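PDB 3UOI: bacterioferritin from Mycobacterium tuberculosis, which probably stores iron, oxidising Fe(2+) with dioxygen at a ferroxidase centre and laying down the ferric mineral inside a haem-containing shell of 24 subunits. Local coordinates for residues D6-S19 / V99-K113. Sequence-based numbering, arbitrary orientation.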
# COMPACT_ATOMS: atom_id res chain seq x y z
N ASP A 6 -23.30 11.04 53.47
CA ASP A 6 -23.16 11.51 54.84
C ASP A 6 -22.80 12.97 54.79
O ASP A 6 -21.95 13.36 54.06
CB ASP A 6 -22.08 10.72 55.57
CG ASP A 6 -21.61 11.37 56.89
OD1 ASP A 6 -21.84 10.83 57.98
OD2 ASP A 6 -20.88 12.35 56.84
N PRO A 7 -23.47 13.76 55.59
CA PRO A 7 -23.35 15.21 55.56
C PRO A 7 -21.98 15.76 55.87
O PRO A 7 -21.70 16.76 55.31
CB PRO A 7 -24.38 15.65 56.58
CG PRO A 7 -25.33 14.63 56.57
CD PRO A 7 -24.57 13.36 56.44
N ASP A 8 -21.20 15.18 56.77
CA ASP A 8 -19.82 15.60 57.02
C ASP A 8 -18.98 15.35 55.77
O ASP A 8 -18.12 16.10 55.47
CB ASP A 8 -19.16 14.88 58.20
CG ASP A 8 -19.94 14.94 59.48
OD1 ASP A 8 -20.81 15.73 59.60
OD2 ASP A 8 -19.63 14.17 60.37
N VAL A 9 -19.24 14.24 55.08
CA VAL A 9 -18.53 13.94 53.87
C VAL A 9 -18.80 14.97 52.80
O VAL A 9 -17.93 15.36 52.12
CB VAL A 9 -18.77 12.55 53.29
CG1 VAL A 9 -17.98 12.38 52.03
CG2 VAL A 9 -18.40 11.49 54.25
N LEU A 10 -20.05 15.35 52.65
CA LEU A 10 -20.43 16.32 51.67
C LEU A 10 -19.81 17.69 51.94
O LEU A 10 -19.31 18.29 51.06
CB LEU A 10 -21.94 16.39 51.54
CG LEU A 10 -22.61 15.28 50.73
CD1 LEU A 10 -24.10 15.40 50.78
CD2 LEU A 10 -22.12 15.24 49.28
N ARG A 11 -19.77 18.13 53.16
CA ARG A 11 -19.10 19.37 53.43
C ARG A 11 -17.65 19.25 53.01
O ARG A 11 -17.06 20.17 52.53
CB ARG A 11 -19.14 19.70 54.92
CG ARG A 11 -19.03 21.14 55.24
CD ARG A 11 -19.68 21.49 56.55
NE ARG A 11 -19.16 20.65 57.58
CZ ARG A 11 -19.78 19.62 58.11
NH1 ARG A 11 -21.01 19.29 57.77
NH2 ARG A 11 -19.14 18.91 59.02
N LEU A 12 -17.07 18.10 53.27
CA LEU A 12 -15.67 17.88 53.02
C LEU A 12 -15.39 17.99 51.52
O LEU A 12 -14.45 18.58 51.11
CB LEU A 12 -15.25 16.54 53.58
CG LEU A 12 -13.96 15.97 53.09
CD1 LEU A 12 -12.87 16.70 53.66
CD2 LEU A 12 -13.90 14.60 53.46
N LEU A 13 -16.28 17.38 50.77
CA LEU A 13 -16.22 17.34 49.35
C LEU A 13 -16.36 18.72 48.79
O LEU A 13 -15.58 19.11 47.99
CB LEU A 13 -17.29 16.38 48.80
CG LEU A 13 -16.99 14.87 48.91
CD1 LEU A 13 -18.08 13.94 48.44
CD2 LEU A 13 -15.71 14.54 48.24
N ASN A 14 -17.33 19.46 49.27
CA ASN A 14 -17.56 20.82 48.81
C ASN A 14 -16.41 21.75 49.16
O ASN A 14 -16.13 22.65 48.46
CB ASN A 14 -18.89 21.39 49.24
CG ASN A 14 -19.93 21.17 48.23
OD1 ASN A 14 -19.82 21.62 47.13
ND2 ASN A 14 -20.97 20.51 48.61
N GLU A 15 -15.80 21.48 50.28
CA GLU A 15 -14.66 22.22 50.71
C GLU A 15 -13.52 22.02 49.73
O GLU A 15 -12.85 22.92 49.40
CB GLU A 15 -14.21 21.72 52.07
CG GLU A 15 -14.69 22.51 53.21
CD GLU A 15 -14.09 22.04 54.49
OE1 GLU A 15 -14.83 21.51 55.30
OE2 GLU A 15 -12.88 22.20 54.66
N GLN A 16 -13.31 20.77 49.34
CA GLN A 16 -12.26 20.39 48.43
C GLN A 16 -12.54 20.92 47.07
O GLN A 16 -11.66 21.34 46.38
CB GLN A 16 -11.95 18.92 48.48
CG GLN A 16 -10.81 18.47 47.64
CD GLN A 16 -9.47 19.07 48.00
OE1 GLN A 16 -9.22 19.46 49.11
NE2 GLN A 16 -8.63 19.17 47.03
N LEU A 17 -13.81 20.91 46.70
CA LEU A 17 -14.22 21.42 45.43
C LEU A 17 -13.88 22.90 45.35
O LEU A 17 -13.34 23.33 44.41
CB LEU A 17 -15.71 21.22 45.23
CG LEU A 17 -16.33 21.97 44.05
CD1 LEU A 17 -15.58 21.69 42.77
CD2 LEU A 17 -17.75 21.65 43.87
N THR A 18 -14.18 23.64 46.40
CA THR A 18 -13.91 25.06 46.45
C THR A 18 -12.37 25.26 46.27
O THR A 18 -11.91 26.10 45.54
CB THR A 18 -14.47 25.71 47.75
OG1 THR A 18 -15.86 25.96 47.64
CG2 THR A 18 -13.77 26.99 48.12
N SER A 19 -11.62 24.41 46.93
CA SER A 19 -10.19 24.45 46.83
C SER A 19 -9.71 24.25 45.36
O SER A 19 -8.87 24.96 44.91
CB SER A 19 -9.62 23.35 47.71
OG SER A 19 -8.26 23.41 47.79
N VAL A 99 -4.44 21.70 50.86
CA VAL A 99 -5.17 20.48 50.53
C VAL A 99 -4.74 19.27 51.37
O VAL A 99 -5.54 18.54 51.85
CB VAL A 99 -5.09 20.13 49.02
CG1 VAL A 99 -5.48 18.71 48.79
CG2 VAL A 99 -5.98 20.99 48.28
N LEU A 100 -3.45 19.12 51.56
CA LEU A 100 -3.00 18.01 52.33
C LEU A 100 -3.52 18.15 53.76
O LEU A 100 -4.02 17.24 54.29
CB LEU A 100 -1.50 17.91 52.27
CG LEU A 100 -0.87 17.55 50.95
CD1 LEU A 100 0.60 17.46 51.15
CD2 LEU A 100 -1.39 16.28 50.42
N ASN A 101 -3.47 19.34 54.31
CA ASN A 101 -3.94 19.56 55.64
C ASN A 101 -5.42 19.20 55.78
O ASN A 101 -5.79 18.63 56.75
CB ASN A 101 -3.67 21.00 56.04
CG ASN A 101 -2.16 21.31 56.22
OD1 ASN A 101 -1.83 22.45 56.48
ND2 ASN A 101 -1.30 20.34 56.08
N ARG A 102 -6.26 19.56 54.83
CA ARG A 102 -7.64 19.15 54.83
C ARG A 102 -7.95 17.67 54.51
O ARG A 102 -8.76 17.10 55.12
CB ARG A 102 -8.50 20.11 53.96
CG ARG A 102 -9.85 19.55 53.60
CD ARG A 102 -10.66 20.45 52.69
NE ARG A 102 -9.97 20.73 51.46
CZ ARG A 102 -9.19 21.77 51.26
NH1 ARG A 102 -9.01 22.66 52.19
NH2 ARG A 102 -8.60 21.92 50.13
N LEU A 103 -7.32 17.12 53.51
CA LEU A 103 -7.46 15.74 53.10
C LEU A 103 -6.92 14.61 54.02
O LEU A 103 -7.44 13.54 54.01
CB LEU A 103 -7.00 15.54 51.67
CG LEU A 103 -7.78 16.42 50.71
CD1 LEU A 103 -7.61 15.97 49.36
CD2 LEU A 103 -9.20 16.47 51.08
N LYS A 104 -5.84 14.88 54.74
CA LYS A 104 -5.28 13.81 55.52
C LYS A 104 -6.28 13.36 56.58
O LYS A 104 -6.64 12.25 56.62
CB LYS A 104 -4.00 14.21 56.17
CG LYS A 104 -2.77 14.26 55.33
CD LYS A 104 -1.83 15.17 56.04
CE LYS A 104 -0.42 14.96 55.70
NZ LYS A 104 0.41 15.18 56.90
N PRO A 105 -6.78 14.27 57.37
CA PRO A 105 -7.85 13.97 58.32
C PRO A 105 -9.16 13.55 57.64
O PRO A 105 -9.79 12.65 58.04
CB PRO A 105 -7.99 15.28 59.07
CG PRO A 105 -7.16 16.22 58.36
CD PRO A 105 -6.15 15.54 57.68
N GLY A 106 -9.50 14.20 56.56
CA GLY A 106 -10.73 13.94 55.83
C GLY A 106 -10.96 12.54 55.28
O GLY A 106 -12.06 12.05 55.32
N ILE A 107 -9.93 11.93 54.76
CA ILE A 107 -10.00 10.56 54.30
C ILE A 107 -10.31 9.60 55.49
O ILE A 107 -11.12 8.72 55.41
CB ILE A 107 -8.67 10.15 53.60
CG1 ILE A 107 -8.43 10.98 52.32
CG2 ILE A 107 -8.63 8.74 53.36
CD1 ILE A 107 -7.01 11.13 51.91
N VAL A 108 -9.65 9.82 56.60
CA VAL A 108 -9.93 8.99 57.72
C VAL A 108 -11.38 9.17 58.10
O VAL A 108 -12.06 8.22 58.34
CB VAL A 108 -9.05 9.27 58.89
CG1 VAL A 108 -9.57 8.56 60.09
CG2 VAL A 108 -7.71 8.81 58.59
N MET A 109 -11.85 10.40 58.10
CA MET A 109 -13.25 10.58 58.44
C MET A 109 -14.17 9.86 57.47
O MET A 109 -15.05 9.18 57.88
CB MET A 109 -13.61 12.03 58.53
CG MET A 109 -15.05 12.23 58.83
SD MET A 109 -16.13 12.32 57.44
CE MET A 109 -15.60 13.81 56.74
N CYS A 110 -13.90 9.96 56.18
CA CYS A 110 -14.70 9.31 55.19
C CYS A 110 -14.77 7.83 55.41
O CYS A 110 -15.81 7.29 55.29
CB CYS A 110 -14.16 9.55 53.80
SG CYS A 110 -14.46 11.12 53.21
N ARG A 111 -13.65 7.21 55.74
CA ARG A 111 -13.62 5.77 56.01
C ARG A 111 -14.37 5.38 57.31
O ARG A 111 -15.02 4.40 57.39
CB ARG A 111 -12.23 5.20 55.90
CG ARG A 111 -11.70 5.25 54.52
CD ARG A 111 -10.32 4.69 54.39
NE ARG A 111 -9.95 4.52 53.01
CZ ARG A 111 -10.22 3.45 52.29
NH1 ARG A 111 -10.82 2.43 52.83
NH2 ARG A 111 -9.88 3.40 51.05
N GLU A 112 -14.27 6.22 58.31
CA GLU A 112 -15.04 6.03 59.54
C GLU A 112 -16.56 6.10 59.22
O GLU A 112 -17.35 5.51 59.90
CB GLU A 112 -14.61 7.00 60.63
CG GLU A 112 -13.15 6.83 61.02
CD GLU A 112 -12.60 7.84 62.03
OE1 GLU A 112 -13.07 8.99 62.14
OE2 GLU A 112 -11.63 7.48 62.69
N LYS A 113 -16.92 6.86 58.21
CA LYS A 113 -18.32 7.00 57.81
C LYS A 113 -18.79 5.96 56.85
O LYS A 113 -19.83 6.10 56.34
CB LYS A 113 -18.58 8.33 57.16
CG LYS A 113 -17.96 9.43 57.83
CD LYS A 113 -18.34 9.45 59.23
CE LYS A 113 -18.04 10.77 59.84
NZ LYS A 113 -19.02 11.13 60.80
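L12 is a bump that fits a hollow on 99-113: its side chain drops as a knob between R102, G106, M109 and C110. Because G106 has no side chain, the leucine settles right against the backbone, CD1 lying 4.1 Å from G106 CA, while CD2 rests 3.5 Å from C110 SG. M109, bent at chi2 and chi3 (-89° and -68°), curls its methyl CE in beside L12 CD2 and against D8 O, and its sulfur meets V9 CG2.

Polar groups close both ends of this apolar middle. At one, R102 is the reciprocal knob, entering the hole formed by L12, E15, Q16 and S19; NE and NH2 both grip Q16 OE1, at 2.8 and 2.7 Å, reaching it side-on with the oxygen close to the guanidinium plane. E15 crosses the arginine's aliphatic part, OE2 next to CD, and V99 CG2 packs against Q16 NE2. At the other, K113 passes V9 CG2 with its CG and brings NZ to 3.1 Å from D8 OD2, with a long salt bridge to OD1 of D6, the N-cap of helix 7-36.

The axes of segments 7-19 and 99-112 come within 9.9 Å and run antiparallel at 151°; helices 7-36 and 85-112 are the first and third of the ferritin four-helix bundle. Q16 also donates to E20, a predicted iron ligand, and packs on helix 40-66, while L103 leans on helix 116-146.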